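Local coordinates for protein nucleoside-diphosphate-sugar epimerase (Pseudomonas aeruginosa, PDB 2X4G) that probably acts as an NAD(P)-dependent enzyme on nucleotide-linked sugars, in the manner of the epimerase/dehydratase family, its exact substrate and reaction being unsettled, at residues G23-H28 with G179-V184; Y16-A21 with R31-A36; G125-M130 with Q304-R309. All coordinates share one frame; numbering follows the deposited sequence.

Contact 1. Residues G23-H28 with G179-V184; sequences GLLGHH and GIPGMV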
loop_
_atom_site.group_PDB
_atom_site.type_symbol
_atom_site.label_atom_id
_atom_site.label_comp_id
_atom_site.label_asym_id
_atom_site.label_seq_id
_atom_site.Cartn_x
_atom_site.Cartn_y
_atom_site.Cartn_z
ATOM N N GLY A 23 20.582 8.473 -14.086
ATOM C CA GLY A 23 19.475 9.145 -13.402
ATOM C C GLY A 23 19.457 10.638 -13.703
ATOM O O GLY A 23 20.436 11.185 -14.214
ATOM N N LEU A 24 18.360 11.309 -13.359
ATOM C CA LEU A 24 18.174 12.718 -13.698
ATOM C C LEU A 24 19.278 13.572 -13.125
ATOM O O LEU A 24 19.897 14.358 -13.830
ATOM C CB LEU A 24 16.823 13.233 -13.179
ATOM C CG LEU A 24 16.507 14.730 -13.376
ATOM C CD1 LEU A 24 16.703 15.163 -14.829
ATOM C CD2 LEU A 24 15.098 15.045 -12.879
ATOM N N LEU A 25 19.522 13.434 -11.836
ATOM C CA LEU A 25 20.461 14.323 -11.190
ATOM C C LEU A 25 21.921 13.957 -11.559
ATOM O O LEU A 25 22.742 14.825 -11.776
ATOM C CB LEU A 25 20.218 14.341 -9.683
ATOM C CG LEU A 25 21.133 15.290 -8.909
ATOM C CD1 LEU A 25 20.968 16.750 -9.395
ATOM C CD2 LEU A 25 20.948 15.134 -7.373
ATOM N N GLY A 26 22.244 12.679 -11.668
ATOM C CA GLY A 26 23.584 12.276 -12.118
ATOM C C GLY A 26 23.933 12.725 -13.539
ATOM O O GLY A 26 25.075 13.071 -13.820
ATOM N N HIS A 27 22.957 12.712 -14.445
ATOM C CA HIS A 27 23.209 13.013 -15.843
ATOM C C HIS A 27 23.642 14.456 -15.910
ATOM O O HIS A 27 24.561 14.815 -16.647
ATOM C CB HIS A 27 21.939 12.765 -16.638
ATOM C CG HIS A 27 22.102 12.848 -18.122
ATOM N ND1 HIS A 27 21.143 12.372 -18.990
ATOM C CD2 HIS A 27 23.085 13.361 -18.897
ATOM C CE1 HIS A 27 21.531 12.584 -20.233
ATOM N NE2 HIS A 27 22.701 13.190 -20.206
ATOM N N HIS A 28 22.978 15.282 -15.111
ATOM C CA HIS A 28 23.268 16.727 -15.049
ATOM C C HIS A 28 24.566 17.005 -14.257
ATOM O O HIS A 28 25.266 17.966 -14.548
ATOM C CB HIS A 28 22.080 17.501 -14.457
ATOM C CG HIS A 28 20.907 17.644 -15.388
ATOM N ND1 HIS A 28 20.845 18.606 -16.378
ATOM C CD2 HIS A 28 19.727 16.977 -15.447
ATOM C CE1 HIS A 28 19.695 18.504 -17.020
ATOM N NE2 HIS A 28 18.995 17.524 -16.472
ATOM N N GLY A 179 25.766 16.922 -0.399
ATOM C CA GLY A 179 24.979 17.860 -1.200
ATOM C C GLY A 179 23.536 17.411 -1.237
ATOM O O GLY A 179 23.250 16.271 -1.564
ATOM N N ILE A 180 22.633 18.318 -0.878
ATOM C CA ILE A 180 21.236 18.017 -0.623
ATOM C C ILE A 180 20.413 18.932 -1.493
ATOM O O ILE A 180 20.143 20.057 -1.103
ATOM C CB ILE A 180 20.844 18.312 0.847
ATOM C CG1 ILE A 180 21.737 17.554 1.831
ATOM C CG2 ILE A 180 19.374 17.955 1.106
ATOM C CD1 ILE A 180 21.409 17.878 3.295
ATOM N N PRO A 181 20.015 18.470 -2.687
ATOM C CA PRO A 181 19.173 19.319 -3.512
ATOM C C PRO A 181 17.715 19.269 -3.079
ATOM O O PRO A 181 17.304 18.315 -2.435
ATOM C CB PRO A 181 19.331 18.697 -4.887
ATOM C CG PRO A 181 19.518 17.279 -4.622
ATOM C CD PRO A 181 20.331 17.207 -3.367
ATOM N N GLY A 182 16.949 20.292 -3.429
ATOM C CA GLY A 182 15.503 20.238 -3.314
ATOM C C GLY A 182 14.934 19.288 -4.356
ATOM O O GLY A 182 15.683 18.573 -5.032
ATOM N N MET A 183 13.610 19.275 -4.491
ATOM C CA MET A 183 12.954 18.489 -5.523
ATOM C C MET A 183 13.500 18.926 -6.898
ATOM O O MET A 183 13.300 20.062 -7.309
ATOM C CB MET A 183 11.444 18.707 -5.446
ATOM C CG MET A 183 10.609 17.681 -6.183
ATOM S SD MET A 183 8.929 18.261 -6.524
ATOM C CE MET A 183 8.303 16.900 -7.510
ATOM N N VAL A 184 14.198 18.020 -7.583
ATOM C CA VAL A 184 14.855 18.300 -8.864
ATOM C C VAL A 184 13.897 18.142 -10.048
ATOM O O VAL A 184 13.304 17.095 -10.235
ATOM C CB VAL A 184 16.060 17.367 -9.063
ATOM C CG1 VAL A 184 16.757 17.644 -10.386
ATOM C CG2 VAL A 184 17.044 17.525 -7.895
#
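Val-184 and Leu-25 carry this contact, which lies in the Rossmann fold of the epimerase family: the first turn of helix 24-35 packs against the C-terminal part of strand 176-185. Gly-23 is the N-cap of that helix and, with Gly-20 and Gly-26, gives the GxxGxxG spacing by which such folds commonly receive a dinucleotide. Val-184 sends its two methyls to different leucines. CG1, anti to the backbone N (chi1 -180°), lies 4.0 Å from Leu-24 CD2, while CG2, on the other branch, approaches Leu-25 CD1 at 4.3 Å. A beta-branched residue suits this strand position, since a short side chain presents two methyls at once. Leu-25 is forked in turn: its CD2 reaches over to Pro-181, whose ring atom CG is 3.8 Å away, so one leucine spans both pieces of the broken strand. Ala-222 and Leu-226 of helix 219-232, and Val-124, also pack on Leu-25. Leu-24 and Val-184 lie alongside, their side chains running in opposite senses, and Leu-24 CD2 comes to 3.8 Å from Val-184 O, a carbonyl oxygen hydrogen-bonded to Thr-194 OG1. The remaining methyl, Leu-24 CD1, lies in the plane of the His-28 ring at its edge, and that imidazole is held in turn by a hydrogen bond from NE2 to Glu-187 O.

Contact 2. Residues Y16-A21 with R31-A36; sequences YAVLGA and RAIRAA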
loop_
_atom_site.group_PDB
_atom_site.type_symbol
_atom_site.label_atom_id
_atom_site.label_comp_id
_atom_site.label_asym_id
_atom_site.label_seq_id
_atom_site.Cartn_x
_atom_site.Cartn_y
_atom_site.Cartn_z
ATOM N N TYR A 16 36.894 13.754 -12.735
ATOM C CA TYR A 16 35.830 13.501 -11.761
ATOM C C TYR A 16 34.907 12.410 -12.269
ATOM O O TYR A 16 34.608 12.361 -13.458
ATOM C CB TYR A 16 35.008 14.756 -11.461
ATOM C CG TYR A 16 35.777 15.903 -10.813
ATOM C CD1 TYR A 16 35.895 17.119 -11.454
ATOM C CD2 TYR A 16 36.359 15.780 -9.555
ATOM C CE1 TYR A 16 36.568 18.170 -10.886
ATOM C CE2 TYR A 16 37.039 16.837 -8.981
ATOM C CZ TYR A 16 37.133 18.028 -9.663
ATOM O OH TYR A 16 37.794 19.112 -9.164
ATOM N N ALA A 17 34.457 11.548 -11.356
ATOM C CA ALA A 17 33.591 10.418 -11.691
ATOM C C ALA A 17 32.198 10.626 -11.139
ATOM O O ALA A 17 32.025 11.351 -10.177
ATOM C CB ALA A 17 34.170 9.124 -11.136
ATOM N N VAL A 18 31.213 9.971 -11.757
ATOM C CA VAL A 18 29.823 9.998 -11.305
ATOM C C VAL A 18 29.264 8.583 -11.310
ATOM O O VAL A 18 29.337 7.908 -12.332
ATOM C CB VAL A 18 28.936 10.820 -12.271
ATOM C CG1 VAL A 18 27.531 10.978 -11.704
ATOM C CG2 VAL A 18 29.546 12.173 -12.558
ATOM N N LEU A 19 28.731 8.120 -10.182
ATOM C CA LEU A 19 27.930 6.891 -10.153
ATOM C C LEU A 19 26.493 7.298 -10.227
ATOM O O LEU A 19 26.099 8.255 -9.564
ATOM C CB LEU A 19 28.127 6.107 -8.862
ATOM C CG LEU A 19 29.489 5.415 -8.805
ATOM C CD1 LEU A 19 30.563 6.417 -8.333
ATOM C CD2 LEU A 19 29.466 4.172 -7.944
ATOM N N GLY A 20 25.704 6.561 -11.004
ATOM C CA GLY A 20 24.284 6.853 -11.176
ATOM C C GLY A 20 24.059 7.954 -12.185
ATOM O O GLY A 20 23.092 8.700 -12.080
ATOM N N ALA A 21 24.940 8.016 -13.181
ATOM C CA ALA A 21 24.911 9.028 -14.223
ATOM C C ALA A 21 23.705 8.981 -15.149
ATOM O O ALA A 21 23.420 9.958 -15.833
ATOM C CB ALA A 21 26.158 8.927 -15.053
ATOM N N ARG A 31 27.151 16.261 -17.073
ATOM C CA ARG A 31 27.183 17.432 -17.939
ATOM C C ARG A 31 27.936 18.636 -17.379
ATOM O O ARG A 31 28.603 19.353 -18.101
ATOM C CB ARG A 31 25.764 17.894 -18.184
ATOM C CG ARG A 31 24.961 17.015 -19.063
ATOM C CD ARG A 31 23.557 17.571 -19.145
ATOM N NE ARG A 31 23.053 17.255 -20.449
ATOM C CZ ARG A 31 22.817 18.116 -21.426
ATOM N NH1 ARG A 31 22.938 19.404 -21.255
ATOM N NH2 ARG A 31 22.407 17.646 -22.589
ATOM N N ALA A 32 27.756 18.892 -16.095
ATOM C CA ALA A 32 28.394 20.017 -15.449
ATOM C C ALA A 32 29.896 19.822 -15.418
ATOM O O ALA A 32 30.642 20.788 -15.561
ATOM C CB ALA A 32 27.839 20.202 -14.030
ATOM N N ILE A 33 30.327 18.575 -15.228
ATOM C CA ILE A 33 31.741 18.205 -15.238
ATOM C C ILE A 33 32.297 18.391 -16.630
ATOM O O ILE A 33 33.392 18.862 -16.795
ATOM C CB ILE A 33 31.946 16.740 -14.821
ATOM C CG1 ILE A 33 31.572 16.517 -13.340
ATOM C CG2 ILE A 33 33.370 16.310 -15.033
ATOM C CD1 ILE A 33 31.331 15.033 -12.962
ATOM N N ARG A 34 31.538 18.017 -17.640
ATOM C CA ARG A 34 31.923 18.267 -19.016
ATOM C C ARG A 34 31.947 19.770 -19.306
ATOM O O ARG A 34 32.898 20.265 -19.887
ATOM C CB ARG A 34 30.975 17.528 -19.960
ATOM C CG ARG A 34 31.146 17.813 -21.461
ATOM C CD ARG A 34 32.596 17.691 -21.920
ATOM N NE ARG A 34 33.180 16.393 -21.604
ATOM C CZ ARG A 34 34.459 16.203 -21.265
ATOM N NH1 ARG A 34 35.304 17.262 -21.175
ATOM N NH2 ARG A 34 34.893 14.953 -21.008
ATOM N N ALA A 35 30.938 20.508 -18.870
ATOM C CA ALA A 35 30.900 21.972 -19.077
ATOM C C ALA A 35 32.075 22.724 -18.419
ATOM O O ALA A 35 32.542 23.739 -18.927
ATOM C CB ALA A 35 29.584 22.535 -18.578
ATOM N N ALA A 36 32.552 22.229 -17.287
ATOM C CA ALA A 36 33.727 22.822 -16.625
ATOM C C ALA A 36 35.065 22.470 -17.309
ATOM O O ALA A 36 36.122 22.937 -16.886
ATOM C CB ALA A 36 33.771 22.416 -15.148
#
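Ile-33 reaches from its helix to Tyr-16 and Val-18 on the strand, joining the first two elements of the beta-alpha-beta crossover formed by strand 15-19, helix 24-35 and strand 39-44, the opening unit of the Rossmann fold. The apolar contact is concentrated on one methyl. Ile-33 CG1 is anti to the carbonyl carbon (chi1 -67°), and the chain then runs on extended, carrying CD1 out to the sheet. There Ile-33 CD1 meets Val-18 CG2 at 3.4 Å and Tyr-16 CB at 4.0 Å. Tyr-16 and Val-18 are two apart, so strand alternation turns both toward the helix, while Ala-17 faces away. Valine suits the strand here because it branches at CB: CG2, the methyl beside its backbone N, takes the isoleucine, and the side chains of Val-18 and Ile-33 run past each other in opposite senses. Isoleucine suits its place because it forks at CB: the longer branch carries CD1 to the strand residues, while CG2 meets the edge of the tyrosine ring. Leu-227 of helix 219-232 and Leu-40 of the following strand pack on the same side chain.

The aromatic part of the contact is this edge approach, in which Ile-33 CG2 lies close to the plane of the Tyr-16 ring, beyond its rim. The same ring stacks edge-to-face with His-38, and its OH is hydrogen-bonded to Glu-231 OE2, so the tyrosine combines an apolar base with a satisfied polar end.

Polar bonds within the helix close its last turn, Ala-35 N to Arg-31 O at 2.7 Å and Ala-36 N to Ala-32 O at 3.0 Å. Across the ring edge, Ile-33 CG2 stands 4.5 Å from Tyr-16 CD1.

Contact 3. Residues G125-M130 with Q304-R309; sequences GSAYAM and QFLDGR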
loop_
_atom_site.group_PDB
_atom_site.type_symbol
_atom_site.label_atom_id
_atom_site.label_comp_id
_atom_site.label_asym_id
_atom_site.label_seq_id
_atom_site.Cartn_x
_atom_site.Cartn_y
_atom_site.Cartn_z
ATOM N N GLY A 125 22.454 13.623 -0.769
ATOM C CA GLY A 125 21.445 13.376 0.258
ATOM C C GLY A 125 20.048 13.945 0.001
ATOM O O GLY A 125 19.718 14.379 -1.108
ATOM N N SER A 126 19.238 13.948 1.054
ATOM C CA SER A 126 17.868 14.393 0.994
ATOM C C SER A 126 17.539 15.281 2.163
ATOM O O SER A 126 18.095 15.135 3.251
ATOM C CB SER A 126 16.943 13.209 1.059
ATOM O OG SER A 126 15.653 13.639 1.421
ATOM N N ALA A 127 16.589 16.177 1.938
ATOM C CA ALA A 127 16.193 17.157 2.929
ATOM C C ALA A 127 15.299 16.508 3.969
ATOM O O ALA A 127 14.987 17.127 4.995
ATOM C CB ALA A 127 15.470 18.311 2.260
ATOM N N TYR A 128 14.867 15.275 3.688
ATOM C CA TYR A 128 14.052 14.498 4.624
ATOM C C TYR A 128 14.898 13.874 5.741
ATOM O O TYR A 128 14.347 13.413 6.759
ATOM C CB TYR A 128 13.225 13.451 3.880
ATOM C CG TYR A 128 12.116 14.057 3.045
ATOM C CD1 TYR A 128 10.834 14.220 3.560
ATOM C CD2 TYR A 128 12.347 14.481 1.741
ATOM C CE1 TYR A 128 9.816 14.789 2.786
ATOM C CE2 TYR A 128 11.335 15.047 0.968
ATOM C CZ TYR A 128 10.083 15.200 1.494
ATOM O OH TYR A 128 9.090 15.765 0.724
ATOM N N ALA A 129 16.226 13.897 5.577
ATOM C CA ALA A 129 17.139 13.578 6.680
ATOM C C ALA A 129 17.101 14.657 7.780
ATOM O O ALA A 129 17.641 14.456 8.856
ATOM C CB ALA A 129 18.575 13.380 6.172
ATOM N N MET A 130 16.470 15.793 7.509
ATOM C CA MET A 130 16.413 16.883 8.463
ATOM C C MET A 130 15.022 16.939 9.058
ATOM O O MET A 130 14.051 16.601 8.380
ATOM C CB MET A 130 16.717 18.213 7.785
ATOM C CG MET A 130 17.927 18.213 6.861
ATOM S SD MET A 130 18.196 19.877 6.173
ATOM C CE MET A 130 16.683 20.167 5.245
ATOM N N GLN A 304 9.457 20.764 3.399
ATOM C CA GLN A 304 9.563 22.170 3.849
ATOM C C GLN A 304 10.327 23.063 2.878
ATOM O O GLN A 304 10.925 22.581 1.918
ATOM C CB GLN A 304 10.214 22.253 5.229
ATOM C CG GLN A 304 11.629 21.700 5.314
ATOM C CD GLN A 304 12.179 21.768 6.723
ATOM O OE1 GLN A 304 11.814 22.651 7.500
ATOM N NE2 GLN A 304 13.054 20.835 7.065
ATOM N N PHE A 305 10.276 24.372 3.131
ATOM C CA PHE A 305 11.086 25.347 2.406
ATOM C C PHE A 305 12.513 25.185 2.876
ATOM O O PHE A 305 12.749 24.796 4.019
ATOM C CB PHE A 305 10.640 26.794 2.669
ATOM C CG PHE A 305 9.315 27.188 2.033
ATOM C CD1 PHE A 305 8.711 26.435 1.037
ATOM C CD2 PHE A 305 8.697 28.355 2.423
ATOM C CE1 PHE A 305 7.502 26.844 0.466
ATOM C CE2 PHE A 305 7.498 28.759 1.853
ATOM C CZ PHE A 305 6.907 27.997 0.869
ATOM N N LEU A 306 13.453 25.496 1.989
ATOM C CA LEU A 306 14.876 25.339 2.253
ATOM C C LEU A 306 15.598 26.689 2.115
ATOM O O LEU A 306 15.228 27.503 1.282
ATOM C CB LEU A 306 15.468 24.295 1.302
ATOM C CG LEU A 306 14.769 22.920 1.269
ATOM C CD1 LEU A 306 15.611 21.862 0.546
ATOM C CD2 LEU A 306 14.395 22.415 2.669
ATOM N N ASP A 307 16.605 26.912 2.961
ATOM C CA ASP A 307 17.418 28.122 2.984
ATOM C C ASP A 307 18.678 27.813 2.210
ATOM O O ASP A 307 19.416 26.906 2.577
ATOM C CB ASP A 307 17.782 28.476 4.449
ATOM C CG ASP A 307 18.486 29.852 4.606
ATOM O OD1 ASP A 307 18.687 30.296 5.767
ATOM O OD2 ASP A 307 18.821 30.500 3.587
ATOM N N GLY A 308 18.929 28.583 1.152
ATOM C CA GLY A 308 20.099 28.389 0.291
ATOM C C GLY A 308 21.357 29.190 0.594
ATOM O O GLY A 308 22.292 29.170 -0.196
ATOM N N ARG A 309 21.413 29.860 1.737
ATOM C CA ARG A 309 22.519 30.780 2.039
ATOM C C ARG A 309 23.901 30.128 2.159
ATOM O O ARG A 309 24.904 30.701 1.716
ATOM C CB ARG A 309 22.239 31.540 3.336
ATOM C CG ARG A 309 21.193 32.657 3.227
ATOM C CD ARG A 309 20.613 32.955 4.624
ATOM N NE ARG A 309 20.128 34.329 4.786
ATOM C CZ ARG A 309 19.651 34.819 5.933
ATOM N NH1 ARG A 309 19.577 34.037 7.016
ATOM N NH2 ARG A 309 19.235 36.088 6.000
#
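Leu-306 meets Ala-127 and Met-130, joining the loop that follows strand 121-124 of the Rossmann sheet to the segment that leads into helix 309-315 and rests on strand 238-247. From CB, which points toward the other loop, the Leu-306 chain passes to CG, set anti to the carbonyl carbon (chi1 -53°), and there it forks. CD1 lies 3.9 Å from Ala-127 CB; alanine, in a short 3-10 turn, offers a single methyl and lets the loops come near. CD2 lies 4.1 Å from Met-130 CE. The methionine chain bends at its last torsion, and CE also comes to 4.1 Å from Gln-304 NE2, the two side chains crossing at about a right angle. The amide makes its bonds to the chain just after Met-130: NE2 to Pro-131 O, and OE1 from His-133 N. Each loop also has its own turn: Ser-126 OG accepts from Tyr-128 N at 2.9 Å in an ST turn, and Asp-307 OD2 from Arg-309 N in an Asx turn. The contact is mostly methyl packing, with one methyl beside an amide nitrogen and no directional bonds between the segments; each loop's shape probably owes more to the polar bonds around it.

In the fold
Contacts 1 and 2 share helix 24-35 and rest on the same sheet, the first at the helix start and the second near its end; their centres are 12 Å apart. They touch where His-27 CB lies 3.3 Å from Ala-21 O. Contact 3 belongs to the far side of strand 176-185: a probable hydrogen bond of 2.9 Å between Gly-179 O and Gly-125 N ties it to contact 1, and Ile-180 CG2 packs on its loop. Contacts 2 and 3 lie on opposite sides of the chain's centre, with nearest atoms about 11 Å apart. The glycine-rich turn beside contacts 1 and 2 is consistent with a cofactor site, as in relatives.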